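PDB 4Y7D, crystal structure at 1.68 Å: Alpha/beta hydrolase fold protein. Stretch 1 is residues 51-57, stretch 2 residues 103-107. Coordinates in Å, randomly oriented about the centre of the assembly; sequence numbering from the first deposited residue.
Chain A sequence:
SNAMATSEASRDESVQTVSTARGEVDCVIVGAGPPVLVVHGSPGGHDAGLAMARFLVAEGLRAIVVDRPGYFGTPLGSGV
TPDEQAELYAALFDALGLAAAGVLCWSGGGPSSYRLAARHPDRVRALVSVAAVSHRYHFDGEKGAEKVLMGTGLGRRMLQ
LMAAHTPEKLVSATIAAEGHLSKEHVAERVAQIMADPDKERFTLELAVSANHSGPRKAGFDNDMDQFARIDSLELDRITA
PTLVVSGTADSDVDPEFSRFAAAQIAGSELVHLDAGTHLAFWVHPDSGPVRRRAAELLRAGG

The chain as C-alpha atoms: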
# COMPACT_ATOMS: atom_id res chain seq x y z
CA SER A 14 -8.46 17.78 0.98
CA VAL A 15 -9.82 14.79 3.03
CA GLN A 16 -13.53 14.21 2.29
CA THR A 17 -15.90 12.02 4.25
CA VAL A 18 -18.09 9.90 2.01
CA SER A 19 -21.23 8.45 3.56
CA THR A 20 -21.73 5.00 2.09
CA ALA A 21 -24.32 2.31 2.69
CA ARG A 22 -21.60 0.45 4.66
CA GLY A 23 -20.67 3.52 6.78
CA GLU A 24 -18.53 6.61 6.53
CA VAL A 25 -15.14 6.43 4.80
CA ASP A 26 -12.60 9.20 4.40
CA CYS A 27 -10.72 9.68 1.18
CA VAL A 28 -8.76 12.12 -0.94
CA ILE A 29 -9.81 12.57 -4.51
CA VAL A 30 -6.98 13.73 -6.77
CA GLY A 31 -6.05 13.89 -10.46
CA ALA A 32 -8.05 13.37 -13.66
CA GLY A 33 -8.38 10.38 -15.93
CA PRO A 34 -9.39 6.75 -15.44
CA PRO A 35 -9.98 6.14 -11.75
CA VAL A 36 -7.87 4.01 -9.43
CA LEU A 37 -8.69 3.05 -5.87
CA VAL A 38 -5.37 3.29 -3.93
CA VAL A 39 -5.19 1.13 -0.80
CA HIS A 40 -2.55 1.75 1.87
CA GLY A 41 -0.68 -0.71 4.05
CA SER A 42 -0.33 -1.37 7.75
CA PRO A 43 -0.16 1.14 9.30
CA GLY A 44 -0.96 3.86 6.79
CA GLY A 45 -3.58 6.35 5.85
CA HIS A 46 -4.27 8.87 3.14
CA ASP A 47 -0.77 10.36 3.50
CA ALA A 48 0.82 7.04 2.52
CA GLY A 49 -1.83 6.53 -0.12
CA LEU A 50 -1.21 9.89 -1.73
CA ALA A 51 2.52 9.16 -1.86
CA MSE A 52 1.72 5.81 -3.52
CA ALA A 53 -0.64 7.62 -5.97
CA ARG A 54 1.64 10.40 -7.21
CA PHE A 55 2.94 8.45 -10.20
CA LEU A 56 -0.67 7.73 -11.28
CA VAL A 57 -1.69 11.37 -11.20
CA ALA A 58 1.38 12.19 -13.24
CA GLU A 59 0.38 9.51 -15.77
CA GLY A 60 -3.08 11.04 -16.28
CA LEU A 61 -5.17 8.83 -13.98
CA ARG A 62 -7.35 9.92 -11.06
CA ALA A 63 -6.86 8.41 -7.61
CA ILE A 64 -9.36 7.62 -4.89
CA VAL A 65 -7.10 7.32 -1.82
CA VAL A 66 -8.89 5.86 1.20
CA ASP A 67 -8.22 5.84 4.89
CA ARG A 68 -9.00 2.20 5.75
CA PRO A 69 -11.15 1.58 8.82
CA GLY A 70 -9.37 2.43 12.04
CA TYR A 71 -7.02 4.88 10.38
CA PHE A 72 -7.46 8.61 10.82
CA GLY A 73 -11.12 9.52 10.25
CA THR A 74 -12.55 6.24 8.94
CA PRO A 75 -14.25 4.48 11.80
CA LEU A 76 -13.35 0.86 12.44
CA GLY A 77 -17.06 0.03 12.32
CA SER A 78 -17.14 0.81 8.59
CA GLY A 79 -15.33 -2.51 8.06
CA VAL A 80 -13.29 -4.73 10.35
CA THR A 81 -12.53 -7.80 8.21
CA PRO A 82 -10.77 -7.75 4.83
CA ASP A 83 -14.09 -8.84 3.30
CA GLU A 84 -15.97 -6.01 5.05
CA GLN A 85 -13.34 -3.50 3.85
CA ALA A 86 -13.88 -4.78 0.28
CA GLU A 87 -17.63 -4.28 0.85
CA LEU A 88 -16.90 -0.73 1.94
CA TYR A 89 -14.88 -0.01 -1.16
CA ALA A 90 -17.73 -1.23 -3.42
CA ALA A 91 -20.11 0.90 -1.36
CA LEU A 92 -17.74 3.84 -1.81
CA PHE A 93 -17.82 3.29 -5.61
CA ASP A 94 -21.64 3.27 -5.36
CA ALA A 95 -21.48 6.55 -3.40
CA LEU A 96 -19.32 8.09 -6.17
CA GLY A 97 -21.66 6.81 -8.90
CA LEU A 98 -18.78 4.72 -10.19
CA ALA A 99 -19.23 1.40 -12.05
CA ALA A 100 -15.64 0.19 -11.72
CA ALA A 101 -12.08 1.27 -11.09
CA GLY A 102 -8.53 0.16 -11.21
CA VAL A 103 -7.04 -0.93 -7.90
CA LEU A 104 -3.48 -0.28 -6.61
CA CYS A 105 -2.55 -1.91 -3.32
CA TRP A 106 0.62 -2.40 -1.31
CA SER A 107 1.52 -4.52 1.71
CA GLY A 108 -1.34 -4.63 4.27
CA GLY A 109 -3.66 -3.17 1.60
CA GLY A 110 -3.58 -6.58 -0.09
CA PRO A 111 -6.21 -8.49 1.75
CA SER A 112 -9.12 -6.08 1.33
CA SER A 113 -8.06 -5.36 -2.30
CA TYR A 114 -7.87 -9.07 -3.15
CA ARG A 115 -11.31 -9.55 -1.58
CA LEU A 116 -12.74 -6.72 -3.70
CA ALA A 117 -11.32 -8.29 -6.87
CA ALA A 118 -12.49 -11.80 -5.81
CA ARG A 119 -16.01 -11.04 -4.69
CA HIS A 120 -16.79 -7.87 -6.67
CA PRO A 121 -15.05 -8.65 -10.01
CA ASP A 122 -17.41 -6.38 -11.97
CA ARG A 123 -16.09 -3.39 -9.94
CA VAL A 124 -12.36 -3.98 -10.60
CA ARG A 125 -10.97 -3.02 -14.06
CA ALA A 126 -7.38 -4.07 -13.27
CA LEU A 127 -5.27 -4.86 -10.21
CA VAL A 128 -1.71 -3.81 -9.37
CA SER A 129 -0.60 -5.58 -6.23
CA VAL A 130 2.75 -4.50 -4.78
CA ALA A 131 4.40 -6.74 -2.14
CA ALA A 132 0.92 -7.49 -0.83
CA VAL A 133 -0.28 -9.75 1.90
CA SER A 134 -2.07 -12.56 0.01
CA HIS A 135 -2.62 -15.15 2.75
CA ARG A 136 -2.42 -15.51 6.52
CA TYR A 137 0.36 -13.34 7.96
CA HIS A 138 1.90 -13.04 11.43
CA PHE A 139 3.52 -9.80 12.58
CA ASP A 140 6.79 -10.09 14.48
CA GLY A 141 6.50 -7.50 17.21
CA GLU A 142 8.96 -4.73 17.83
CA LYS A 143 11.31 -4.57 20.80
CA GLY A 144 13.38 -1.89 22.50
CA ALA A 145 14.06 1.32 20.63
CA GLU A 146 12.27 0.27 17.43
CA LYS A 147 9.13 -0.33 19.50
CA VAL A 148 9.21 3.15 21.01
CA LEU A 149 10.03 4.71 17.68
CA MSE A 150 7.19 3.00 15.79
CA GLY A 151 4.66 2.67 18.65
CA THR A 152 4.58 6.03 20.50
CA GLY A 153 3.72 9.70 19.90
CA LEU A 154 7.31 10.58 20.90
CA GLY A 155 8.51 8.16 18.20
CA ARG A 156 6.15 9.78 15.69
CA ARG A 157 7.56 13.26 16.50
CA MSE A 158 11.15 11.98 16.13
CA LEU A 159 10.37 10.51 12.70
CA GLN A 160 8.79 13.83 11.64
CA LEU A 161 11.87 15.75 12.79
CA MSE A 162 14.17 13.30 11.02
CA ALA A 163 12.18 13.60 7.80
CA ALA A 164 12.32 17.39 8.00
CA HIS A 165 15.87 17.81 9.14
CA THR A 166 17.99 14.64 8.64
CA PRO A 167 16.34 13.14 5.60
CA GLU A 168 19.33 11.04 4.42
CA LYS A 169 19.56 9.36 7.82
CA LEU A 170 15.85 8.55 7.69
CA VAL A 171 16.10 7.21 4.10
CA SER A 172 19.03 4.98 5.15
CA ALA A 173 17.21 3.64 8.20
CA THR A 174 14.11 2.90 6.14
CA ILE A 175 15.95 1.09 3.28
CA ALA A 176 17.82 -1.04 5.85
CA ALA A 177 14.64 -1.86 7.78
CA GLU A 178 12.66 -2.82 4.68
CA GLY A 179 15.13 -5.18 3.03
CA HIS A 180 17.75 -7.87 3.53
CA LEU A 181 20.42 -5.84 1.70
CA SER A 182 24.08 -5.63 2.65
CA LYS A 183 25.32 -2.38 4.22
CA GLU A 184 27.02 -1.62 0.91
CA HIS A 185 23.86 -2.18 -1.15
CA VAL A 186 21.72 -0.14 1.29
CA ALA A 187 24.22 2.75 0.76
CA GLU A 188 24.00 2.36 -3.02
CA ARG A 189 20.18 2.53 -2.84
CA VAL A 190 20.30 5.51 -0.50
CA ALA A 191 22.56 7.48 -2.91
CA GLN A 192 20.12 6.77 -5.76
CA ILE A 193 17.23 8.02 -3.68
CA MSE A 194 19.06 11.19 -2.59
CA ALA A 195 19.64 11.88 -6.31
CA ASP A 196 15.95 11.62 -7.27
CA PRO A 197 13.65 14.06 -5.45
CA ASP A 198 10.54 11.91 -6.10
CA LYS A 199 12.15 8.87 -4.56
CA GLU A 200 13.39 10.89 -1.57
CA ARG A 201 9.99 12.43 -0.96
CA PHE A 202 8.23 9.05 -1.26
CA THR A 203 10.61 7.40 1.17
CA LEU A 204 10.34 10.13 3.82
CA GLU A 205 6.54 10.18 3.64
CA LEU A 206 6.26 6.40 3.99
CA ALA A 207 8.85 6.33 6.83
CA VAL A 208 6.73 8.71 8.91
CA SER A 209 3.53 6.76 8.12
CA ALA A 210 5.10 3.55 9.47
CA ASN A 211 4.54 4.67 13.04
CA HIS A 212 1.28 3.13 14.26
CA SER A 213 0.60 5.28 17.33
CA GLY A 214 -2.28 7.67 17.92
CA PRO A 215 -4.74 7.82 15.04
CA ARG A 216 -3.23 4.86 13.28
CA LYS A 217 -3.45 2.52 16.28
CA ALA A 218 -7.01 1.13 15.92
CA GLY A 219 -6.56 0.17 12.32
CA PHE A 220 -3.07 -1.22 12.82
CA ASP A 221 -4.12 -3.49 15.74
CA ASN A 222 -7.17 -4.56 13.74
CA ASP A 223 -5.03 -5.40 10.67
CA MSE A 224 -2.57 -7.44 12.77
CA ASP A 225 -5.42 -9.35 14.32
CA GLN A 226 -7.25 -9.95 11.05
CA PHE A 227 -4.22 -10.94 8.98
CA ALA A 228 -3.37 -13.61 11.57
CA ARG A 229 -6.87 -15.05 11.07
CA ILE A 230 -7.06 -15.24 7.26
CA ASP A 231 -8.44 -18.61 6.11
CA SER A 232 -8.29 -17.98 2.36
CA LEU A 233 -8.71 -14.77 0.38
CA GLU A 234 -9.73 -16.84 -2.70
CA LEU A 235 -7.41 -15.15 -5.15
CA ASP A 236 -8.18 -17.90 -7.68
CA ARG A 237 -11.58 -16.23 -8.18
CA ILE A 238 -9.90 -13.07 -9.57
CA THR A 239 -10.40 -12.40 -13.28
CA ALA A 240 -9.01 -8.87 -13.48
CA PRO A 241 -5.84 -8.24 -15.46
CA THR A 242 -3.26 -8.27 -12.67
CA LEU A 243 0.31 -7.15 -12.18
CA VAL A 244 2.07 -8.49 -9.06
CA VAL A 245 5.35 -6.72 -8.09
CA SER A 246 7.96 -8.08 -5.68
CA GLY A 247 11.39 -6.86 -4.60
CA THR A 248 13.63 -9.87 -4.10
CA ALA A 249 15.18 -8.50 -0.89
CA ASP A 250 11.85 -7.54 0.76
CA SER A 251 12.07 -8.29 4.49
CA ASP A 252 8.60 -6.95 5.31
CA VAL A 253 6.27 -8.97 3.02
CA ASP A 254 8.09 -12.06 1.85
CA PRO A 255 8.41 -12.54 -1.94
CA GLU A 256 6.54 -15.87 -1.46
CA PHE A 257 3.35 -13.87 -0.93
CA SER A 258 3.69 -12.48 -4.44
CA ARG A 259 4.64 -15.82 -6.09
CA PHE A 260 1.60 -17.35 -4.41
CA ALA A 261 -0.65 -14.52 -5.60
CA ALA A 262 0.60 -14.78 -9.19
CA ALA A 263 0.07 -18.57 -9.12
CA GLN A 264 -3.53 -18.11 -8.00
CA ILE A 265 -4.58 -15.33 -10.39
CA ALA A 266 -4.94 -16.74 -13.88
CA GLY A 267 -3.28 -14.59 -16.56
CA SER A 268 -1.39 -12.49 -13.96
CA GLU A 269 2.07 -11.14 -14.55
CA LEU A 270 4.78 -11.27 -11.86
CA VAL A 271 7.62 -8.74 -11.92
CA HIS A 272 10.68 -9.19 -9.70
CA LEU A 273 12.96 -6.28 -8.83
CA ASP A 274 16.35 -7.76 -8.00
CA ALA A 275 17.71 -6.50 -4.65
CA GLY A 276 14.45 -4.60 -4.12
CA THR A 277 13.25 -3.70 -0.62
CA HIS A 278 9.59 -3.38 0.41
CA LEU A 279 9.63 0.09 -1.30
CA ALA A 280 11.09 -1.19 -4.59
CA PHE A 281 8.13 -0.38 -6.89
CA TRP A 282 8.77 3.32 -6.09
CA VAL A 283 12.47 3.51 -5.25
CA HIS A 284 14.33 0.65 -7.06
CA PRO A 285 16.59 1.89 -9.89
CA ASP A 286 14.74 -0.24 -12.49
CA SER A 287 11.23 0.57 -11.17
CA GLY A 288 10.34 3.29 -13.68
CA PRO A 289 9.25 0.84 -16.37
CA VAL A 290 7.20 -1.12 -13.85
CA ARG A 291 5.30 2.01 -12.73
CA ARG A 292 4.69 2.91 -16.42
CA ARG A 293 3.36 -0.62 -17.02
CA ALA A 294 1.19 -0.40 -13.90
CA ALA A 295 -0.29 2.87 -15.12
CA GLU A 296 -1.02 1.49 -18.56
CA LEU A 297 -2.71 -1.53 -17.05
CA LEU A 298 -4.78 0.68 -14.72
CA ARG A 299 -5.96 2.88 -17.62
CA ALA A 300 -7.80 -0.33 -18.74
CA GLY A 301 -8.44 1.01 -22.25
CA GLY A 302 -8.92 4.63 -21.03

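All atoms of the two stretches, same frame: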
# COMPACT_ATOMS: atom_id res chain seq x y z
N ALA A 51 1.14 9.36 -1.43
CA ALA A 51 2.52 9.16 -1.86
C ALA A 51 2.59 8.01 -2.87
O ALA A 51 3.22 8.12 -3.93
CB ALA A 51 3.41 8.87 -0.66
N MSE A 52 1.86 6.93 -2.57
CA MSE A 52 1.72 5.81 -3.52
C MSE A 52 1.12 6.27 -4.88
O MSE A 52 1.50 5.75 -5.93
CB MSE A 52 0.81 4.73 -2.96
CG MSE A 52 1.39 3.98 -1.76
SE MSE A 52 -0.03 2.88 -0.90
CE MSE A 52 -0.56 1.79 -2.41
N ALA A 53 0.16 7.20 -4.82
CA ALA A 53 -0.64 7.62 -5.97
C ALA A 53 0.05 8.64 -6.84
O ALA A 53 -0.44 8.90 -7.96
CB ALA A 53 -1.96 8.20 -5.53
N ARG A 54 1.11 9.30 -6.37
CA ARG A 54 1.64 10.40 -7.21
C ARG A 54 1.97 10.00 -8.63
O ARG A 54 1.72 10.78 -9.58
CB ARG A 54 2.89 11.08 -6.61
CG ARG A 54 2.61 11.98 -5.43
CD ARG A 54 3.89 12.78 -5.09
NE ARG A 54 3.57 13.60 -3.95
CZ ARG A 54 3.79 13.28 -2.66
NH1 ARG A 54 4.46 12.18 -2.33
NH2 ARG A 54 3.41 14.13 -1.71
N PHE A 55 2.57 8.83 -8.82
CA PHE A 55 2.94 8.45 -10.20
C PHE A 55 1.69 8.31 -11.11
O PHE A 55 1.76 8.54 -12.31
CB PHE A 55 3.81 7.18 -10.21
CG PHE A 55 3.03 5.89 -10.10
CD1 PHE A 55 2.61 5.41 -8.85
CD2 PHE A 55 2.75 5.12 -11.23
CE1 PHE A 55 1.92 4.21 -8.75
CE2 PHE A 55 2.08 3.92 -11.12
CZ PHE A 55 1.66 3.46 -9.86
N LEU A 56 0.56 7.92 -10.54
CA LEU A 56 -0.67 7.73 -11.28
C LEU A 56 -1.21 9.07 -11.76
O LEU A 56 -1.57 9.25 -12.95
CB LEU A 56 -1.72 7.03 -10.40
CG LEU A 56 -1.45 5.56 -10.08
CD1 LEU A 56 -2.49 5.06 -9.07
CD2 LEU A 56 -1.44 4.63 -11.28
N VAL A 57 -1.20 10.04 -10.86
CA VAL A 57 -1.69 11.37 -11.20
C VAL A 57 -0.84 11.95 -12.32
O VAL A 57 -1.34 12.53 -13.33
CB VAL A 57 -1.69 12.26 -9.94
CG1 VAL A 57 -1.96 13.70 -10.34
CG2 VAL A 57 -2.69 11.74 -8.86
N VAL A 103 -7.41 -0.83 -9.29
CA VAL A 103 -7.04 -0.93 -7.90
C VAL A 103 -5.50 -1.07 -7.79
O VAL A 103 -4.89 -1.91 -8.46
CB VAL A 103 -7.69 -2.14 -7.22
CG1 VAL A 103 -7.21 -2.22 -5.78
CG2 VAL A 103 -9.20 -2.04 -7.30
N LEU A 104 -4.90 -0.23 -6.98
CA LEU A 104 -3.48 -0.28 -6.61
C LEU A 104 -3.42 -0.51 -5.11
O LEU A 104 -3.88 0.33 -4.32
CB LEU A 104 -2.76 1.01 -6.92
CG LEU A 104 -1.32 1.15 -6.44
CD1 LEU A 104 -0.45 0.18 -7.21
CD2 LEU A 104 -0.79 2.54 -6.56
N CYS A 105 -2.77 -1.61 -4.73
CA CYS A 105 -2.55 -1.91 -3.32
C CYS A 105 -1.10 -2.23 -3.03
O CYS A 105 -0.35 -2.65 -3.90
CB CYS A 105 -3.45 -3.03 -2.86
SG CYS A 105 -3.15 -4.68 -3.55
N TRP A 106 -0.73 -2.05 -1.76
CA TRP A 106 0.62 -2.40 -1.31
C TRP A 106 0.51 -2.98 0.06
O TRP A 106 -0.32 -2.51 0.82
CB TRP A 106 1.47 -1.15 -1.30
CG TRP A 106 2.90 -1.23 -0.83
CD1 TRP A 106 3.76 -2.29 -0.92
CD2 TRP A 106 3.65 -0.16 -0.31
NE1 TRP A 106 5.01 -1.94 -0.47
CE2 TRP A 106 4.96 -0.63 -0.08
CE3 TRP A 106 3.35 1.18 -0.03
CZ2 TRP A 106 5.97 0.18 0.44
CZ3 TRP A 106 4.36 2.01 0.46
CH2 TRP A 106 5.65 1.50 0.71
N SER A 107 1.29 -4.04 0.34
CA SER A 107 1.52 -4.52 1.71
C SER A 107 0.21 -4.93 2.42
O SER A 107 -0.57 -5.76 1.88
CB SER A 107 2.29 -3.40 2.46
OG SER A 107 3.01 -3.90 3.58

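The contact between the helix of 51-57 and the strand of 103-106 is made mainly by apolar side-chain packing, with two contacts to backbone atoms; no hydrogen bond crosses it. The two axes run at 146° to each other and come no closer than 10.0 Å, a spacing that leaves room for a layer of side chains between the backbones. Together the stretches bury 267 Å², and a few residues account for nearly all of it.

Ala51 opens the stretch out of reach of the strand. Met52, a selenomethionine here, carries the largest share of the contact. Its CA-CB bond points toward the strand, and the m, t, p rotamer sends the chain out and then turns its terminal methyl in over the strand. Met52 CE rests 3.7 Å from Trp106 CB and 4.2 Å from Leu104 CG, and it lies 4.1 Å from the backbone carbon Cys105 C. One methyl thus spans the strand segment from 104 to 106. The selenium sits at the edge of the indole, with Met52 SE 5.3 Å from the centroid of the six-membered ring of Trp106. A long, unbranched and flexible side chain suits this place, because it can bend to follow a strand surface as well as meet a ring.

Ala53 points sideways and adds almost nothing, while Arg54 faces out of reach, its guanidinium hydrogen-bonded elsewhere in the structure. Charge is therefore kept off the apolar seam. Around here the helix is kinked, the N atoms of Phe55 and Leu56 lacking bonds to the turn before.

Phe55 starts sideways, yet its long ring brings its end nearer the strand. Phe55 CE1 lies 3.9 Å from Leu104 CD2, which sits at the ring edge, near its plane. Leu56 points toward the strand from the start, and Leu56 CD1 also reaches Leu104 CD2 at 3.9 Å. Val57 then turns out of reach.

Leu104 is the strand's answer to all three helix residues. Its t, p rotamer places CD2 within 3.9 Å of both Phe55 CE1 and Leu56 CD1, and 4.0 Å from the backbone atom Met52 O, so a branched apolar chain fills the space among them. The strand's alternation sets the pattern: Leu104 and Trp106 point toward the helix, whereas Cys105 points away and contributes chiefly backbone. Trp106 offers its CB and indole to Met52, while its NE1 is satisfied by a hydrogen bond elsewhere in the structure, leaving the contact itself apolar.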